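Local coordinates for protein monomethylamine methyltransferase MtmB1 (Methanosarcina barkeri, PDB 1NTH) that catalyses transfer of the methyl group from monomethylamine to the corrinoid cofactor of its partner protein MtmC, a step of methanogenesis from methylamine, at residues A[8-12]-A[243-247]; A[255-260]-A[289-295]. All coordinates share one frame; numbering follows the deposited sequence. Where two conformers were deposited one is given.

Contact 1: A[8-12]-A[243-247]; sequences DCYDF and ISVIA
C9, in the first turn of helix 9-18, sets its short side chain against I243, I246 and A247 of helix 240-251; the CA atoms of C9 and I243 come within 5.7 Å of each other. Followed outward, C9 first offers CB, which meets the CG2 methyls of both isoleucines: 3.8 Å to that of I243 and 3.9 Å to that of I246. SG comes next. With chi1 at 56° it is lodged between the backbone N and the carbonyl carbon, a position from which it reaches A247, lying 3.9 Å from CA of that residue and about as far from its CB. The same sulfur stands over one face of the Y10 ring, offset toward the rim, and thus touches both the tyrosine ring and A247.

Y10 starts out away from helix 240-251, but its ring brings OH back to 3.5 Å from A247 CB. A water then bridges the two helices, 2.7 Å from Y10 OH and donating to A247 O. Three residues on from C9, F12 crosses I243 at about a right angle, with I243 CD1 3.6 Å from F12 CD2. The evidence is therefore of apolar packing plus one water bridge.

D8 and D11 form a capping box at the helix start: D11 N donates to D8 OD1, met nearly along its C-O axis, and D8 N donates to D11 OD2. K5 makes salt bridges to both carboxylates, and R165 of the second subunit makes another to D8. M288, at the end of helix 271-288, touches F12 and I243, while P174 and Y175 of that second subunit pack on A247 and Y10, placing this helix pair at a subunit interface.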
# COMPACT_ATOMS: atom_id res chain seq x y z
N ASP A 8 -6.75 30.63 6.37
CA ASP A 8 -7.32 29.31 6.12
C ASP A 8 -8.73 29.21 6.72
O ASP A 8 -9.21 30.15 7.36
CB ASP A 8 -6.42 28.19 6.66
CG ASP A 8 -6.14 28.31 8.14
OD1 ASP A 8 -7.01 28.78 8.89
OD2 ASP A 8 -5.03 27.90 8.57
N CYS A 9 -9.37 28.07 6.50
CA CYS A 9 -10.73 27.83 6.99
C CYS A 9 -10.88 28.03 8.50
O CYS A 9 -11.97 28.38 8.97
CB CYS A 9 -11.18 26.42 6.61
SG CYS A 9 -10.09 25.09 7.18
N TYR A 10 -9.81 27.82 9.25
CA TYR A 10 -9.87 27.99 10.69
C TYR A 10 -9.98 29.47 11.04
O TYR A 10 -10.74 29.84 11.94
CB TYR A 10 -8.63 27.37 11.35
CG TYR A 10 -8.47 25.91 10.99
CD1 TYR A 10 -7.57 25.50 10.01
CD2 TYR A 10 -9.27 24.94 11.60
CE1 TYR A 10 -7.47 24.16 9.63
CE2 TYR A 10 -9.19 23.60 11.22
CZ TYR A 10 -8.29 23.22 10.24
OH TYR A 10 -8.21 21.90 9.86
N ASP A 11 -9.24 30.30 10.32
CA ASP A 11 -9.31 31.74 10.55
C ASP A 11 -10.70 32.22 10.15
O ASP A 11 -11.26 33.12 10.78
CB ASP A 11 -8.28 32.49 9.69
CG ASP A 11 -6.86 32.14 10.05
OD1 ASP A 11 -6.50 32.26 11.24
OD2 ASP A 11 -6.10 31.75 9.14
N PHE A 12 -11.25 31.62 9.10
CA PHE A 12 -12.58 32.01 8.65
C PHE A 12 -13.59 31.78 9.76
O PHE A 12 -14.39 32.66 10.08
CB PHE A 12 -13.00 31.21 7.42
CG PHE A 12 -14.22 31.78 6.74
CD1 PHE A 12 -14.08 32.70 5.71
CD2 PHE A 12 -15.49 31.45 7.19
CE1 PHE A 12 -15.21 33.30 5.14
CE2 PHE A 12 -16.62 32.03 6.63
CZ PHE A 12 -16.47 32.96 5.60
N ILE A 243 -17.06 25.04 5.47
CA ILE A 243 -15.81 25.31 6.18
C ILE A 243 -15.25 24.04 6.84
O ILE A 243 -14.04 23.82 6.85
CB ILE A 243 -16.02 26.42 7.25
CG1 ILE A 243 -16.49 27.71 6.57
CG2 ILE A 243 -14.74 26.67 8.02
CD1 ILE A 243 -15.54 28.24 5.51
N SER A 244 -16.13 23.21 7.39
CA SER A 244 -15.69 21.96 8.01
C SER A 244 -15.27 20.97 6.95
O SER A 244 -14.32 20.21 7.14
CB SER A 244 -16.81 21.35 8.87
OG SER A 244 -16.88 22.01 10.12
N VAL A 245 -15.96 20.97 5.81
CA VAL A 245 -15.61 20.06 4.73
C VAL A 245 -14.21 20.40 4.21
O VAL A 245 -13.41 19.51 3.91
CB VAL A 245 -16.64 20.14 3.57
CG1 VAL A 245 -16.12 19.40 2.35
CG2 VAL A 245 -17.96 19.52 4.02
N ILE A 246 -13.92 21.69 4.12
CA ILE A 246 -12.60 22.14 3.66
C ILE A 246 -11.51 21.62 4.60
O ILE A 246 -10.47 21.15 4.14
CB ILE A 246 -12.53 23.68 3.61
CG1 ILE A 246 -13.40 24.20 2.45
CG2 ILE A 246 -11.08 24.13 3.44
CD1 ILE A 246 -13.78 25.67 2.58
N ALA A 247 -11.75 21.71 5.90
CA ALA A 247 -10.77 21.24 6.88
C ALA A 247 -10.49 19.76 6.69
O ALA A 247 -9.36 19.30 6.86
CB ALA A 247 -11.28 21.49 8.29
O HOH W 1 -7.08 20.69 7.75

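Contact 2: A[255-260]-A[289-295]; sequences IIMDEQ and SSASWHL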
# COMPACT_ATOMS: atom_id res chain seq x y z
N ILE A 255 -7.04 16.83 -3.41
CA ILE A 255 -7.04 17.91 -4.39
C ILE A 255 -8.40 18.57 -4.16
O ILE A 255 -9.43 17.89 -4.17
CB ILE A 255 -6.97 17.37 -5.83
CG1 ILE A 255 -5.57 16.81 -6.11
CG2 ILE A 255 -7.32 18.48 -6.82
CD1 ILE A 255 -4.46 17.82 -5.99
N ILE A 256 -8.41 19.88 -3.94
CA ILE A 256 -9.64 20.60 -3.67
C ILE A 256 -10.15 21.45 -4.83
O ILE A 256 -9.41 22.26 -5.39
CB ILE A 256 -9.47 21.53 -2.44
CG1 ILE A 256 -9.20 20.69 -1.19
CG2 ILE A 256 -10.72 22.38 -2.24
CD1 ILE A 256 -8.89 21.51 0.05
N MET A 257 -11.42 21.24 -5.18
CA MET A 257 -12.05 22.02 -6.23
C MET A 257 -13.13 22.88 -5.59
O MET A 257 -14.15 22.37 -5.13
CB MET A 257 -12.70 21.13 -7.30
CG MET A 257 -13.36 21.95 -8.42
SD MET A 257 -14.67 21.08 -9.29
CE MET A 257 -16.03 21.30 -8.12
N ASP A 258 -12.88 24.19 -5.53
CA ASP A 258 -13.85 25.12 -4.98
C ASP A 258 -14.70 25.56 -6.17
O ASP A 258 -14.17 25.77 -7.26
CB ASP A 258 -13.12 26.33 -4.38
CG ASP A 258 -14.05 27.50 -4.09
OD1 ASP A 258 -14.42 27.70 -2.92
OD2 ASP A 258 -14.41 28.21 -5.05
N GLU A 259 -16.01 25.67 -5.98
CA GLU A 259 -16.86 26.10 -7.08
C GLU A 259 -17.79 27.24 -6.68
O GLU A 259 -18.15 27.37 -5.51
CB GLU A 259 -17.71 24.93 -7.59
CG GLU A 259 -18.75 24.44 -6.61
CD GLU A 259 -19.65 23.37 -7.21
OE1 GLU A 259 -20.62 22.96 -6.54
OE2 GLU A 259 -19.37 22.93 -8.35
N GLN A 260 -18.14 28.07 -7.65
CA GLN A 260 -19.07 29.17 -7.42
C GLN A 260 -19.74 29.42 -8.75
O GLN A 260 -19.10 29.39 -9.80
CB GLN A 260 -18.35 30.43 -6.92
CG GLN A 260 -19.25 31.35 -6.09
CD GLN A 260 -20.03 32.35 -6.93
OE1 GLN A 260 -21.19 32.67 -6.63
NE2 GLN A 260 -19.39 32.88 -7.97
N SER A 289 -11.04 28.55 0.70
CA SER A 289 -11.11 27.11 0.50
C SER A 289 -9.81 26.37 0.26
O SER A 289 -9.83 25.15 0.10
CB SER A 289 -12.06 26.80 -0.66
OG SER A 289 -13.33 27.39 -0.46
N SER A 290 -8.68 27.08 0.23
CA SER A 290 -7.39 26.45 -0.02
C SER A 290 -7.49 25.60 -1.29
O SER A 290 -6.86 24.55 -1.40
CB SER A 290 -6.97 25.57 1.16
OG SER A 290 -6.77 26.34 2.34
N ALA A 291 -8.28 26.07 -2.24
CA ALA A 291 -8.50 25.34 -3.48
C ALA A 291 -7.27 25.05 -4.34
O ALA A 291 -6.34 25.86 -4.41
CB ALA A 291 -9.54 26.07 -4.33
N SER A 292 -7.29 23.89 -4.98
CA SER A 292 -6.23 23.49 -5.90
C SER A 292 -6.65 24.12 -7.23
O SER A 292 -5.82 24.55 -8.02
CB SER A 292 -6.18 21.97 -6.05
OG SER A 292 -5.79 21.35 -4.83
N TRP A 293 -7.96 24.14 -7.47
CA TRP A 293 -8.51 24.77 -8.66
C TRP A 293 -9.93 25.24 -8.39
O TRP A 293 -10.57 24.78 -7.44
CB TRP A 293 -8.45 23.84 -9.90
CG TRP A 293 -9.28 22.58 -9.88
CD1 TRP A 293 -8.99 21.41 -9.23
CD2 TRP A 293 -10.45 22.32 -10.67
NE1 TRP A 293 -9.90 20.44 -9.59
CE2 TRP A 293 -10.81 20.97 -10.47
CE3 TRP A 293 -11.23 23.11 -11.54
CZ2 TRP A 293 -11.91 20.38 -11.10
CZ3 TRP A 293 -12.33 22.52 -12.17
CH2 TRP A 293 -12.66 21.17 -11.94
N HIS A 294 -10.41 26.17 -9.20
CA HIS A 294 -11.75 26.72 -9.02
C HIS A 294 -12.64 26.47 -10.23
O HIS A 294 -12.24 26.70 -11.37
CB HIS A 294 -11.66 28.23 -8.78
CG HIS A 294 -12.99 28.91 -8.71
ND1 HIS A 294 -13.83 28.80 -7.62
CD2 HIS A 294 -13.64 29.69 -9.61
CE1 HIS A 294 -14.94 29.48 -7.85
NE2 HIS A 294 -14.85 30.03 -9.05
N LEU A 295 -13.86 26.01 -9.95
CA LEU A 295 -14.83 25.73 -11.00
C LEU A 295 -15.86 26.85 -11.03
O LEU A 295 -16.52 27.14 -10.03
CB LEU A 295 -15.54 24.41 -10.73
CG LEU A 295 -16.57 24.00 -11.78
CD1 LEU A 295 -15.89 23.63 -13.08
CD2 LEU A 295 -17.37 22.84 -11.26
O HOH W 2 -16.90 31.52 -10.01
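M257 and W293 face each other on one side of a parallel strand pair. In the modelled one of its two conformers, the thioether chain crosses the indole, its CG 3.4 Å from the centroid of the six-membered ring and 13° off the ring normal, which makes a CH-pi contact. SD of the same conformer continues obliquely past the ring as a Met-aromatic contact, 3.3 Å from W293 CH2, and also touches L295 CB. With CG anti to the backbone N, M257 carries its chain across the indole; an alanine in place of W293 would probably leave M257 CG and SD without the surface they rest on, and S227 OG without its indole N-H partner.

On the other face, D258 and H294 turn their flat groups almost coplanar, 29° apart. H294 ND1 donates to the anti lone pair of D258 OD2 at 2.7 Å, though the bond is bent (134° at the hydrogen). S289 OG donates to OD1, and Q232 bonds OD2 as well, so both oxygens are engaged and the rotation of the D258 carboxylate is restrained.

The backbone ladder fixes this register: D258 N to W293 O, L295 N to D258 O, and Q260 N to L295 O at 3.0 Å. At its start I256 O accepts from both S292 N and W293 N, while S292 OG takes the N-H of I256 and also bonds Q99.

The pair belongs to the parallel barrel. Strand 227-231 bonds to the other edge of strand 255-259, strand 330-333 pairs with strand 293-300, and A285 of helix 271-288 packs on D258, A291 and H294.

Overall arrangement
Contacts 1 and 2 follow in series along the chain, their centres about 13 Å apart: helix 240-251 of contact 1 leads into strand 255-259 of contact 2, and helix 271-288 then leads to 289-295. They touch directly, I246 CD1 lying 3.5 Å from S289 OG, the serine whose hydroxyl bonds D258. Contact 1, its centre about 21 Å from the centre of the chain, packs the N-terminal helix onto a barrel helix beside the second subunit; contact 2, centred about 10 Å from that point, is barrel wall. There E259, hydrogen-bonded to S231, in one of two conformers comes close to the pyrrolysine at position 202, consistent with this strand end lining the active-site region.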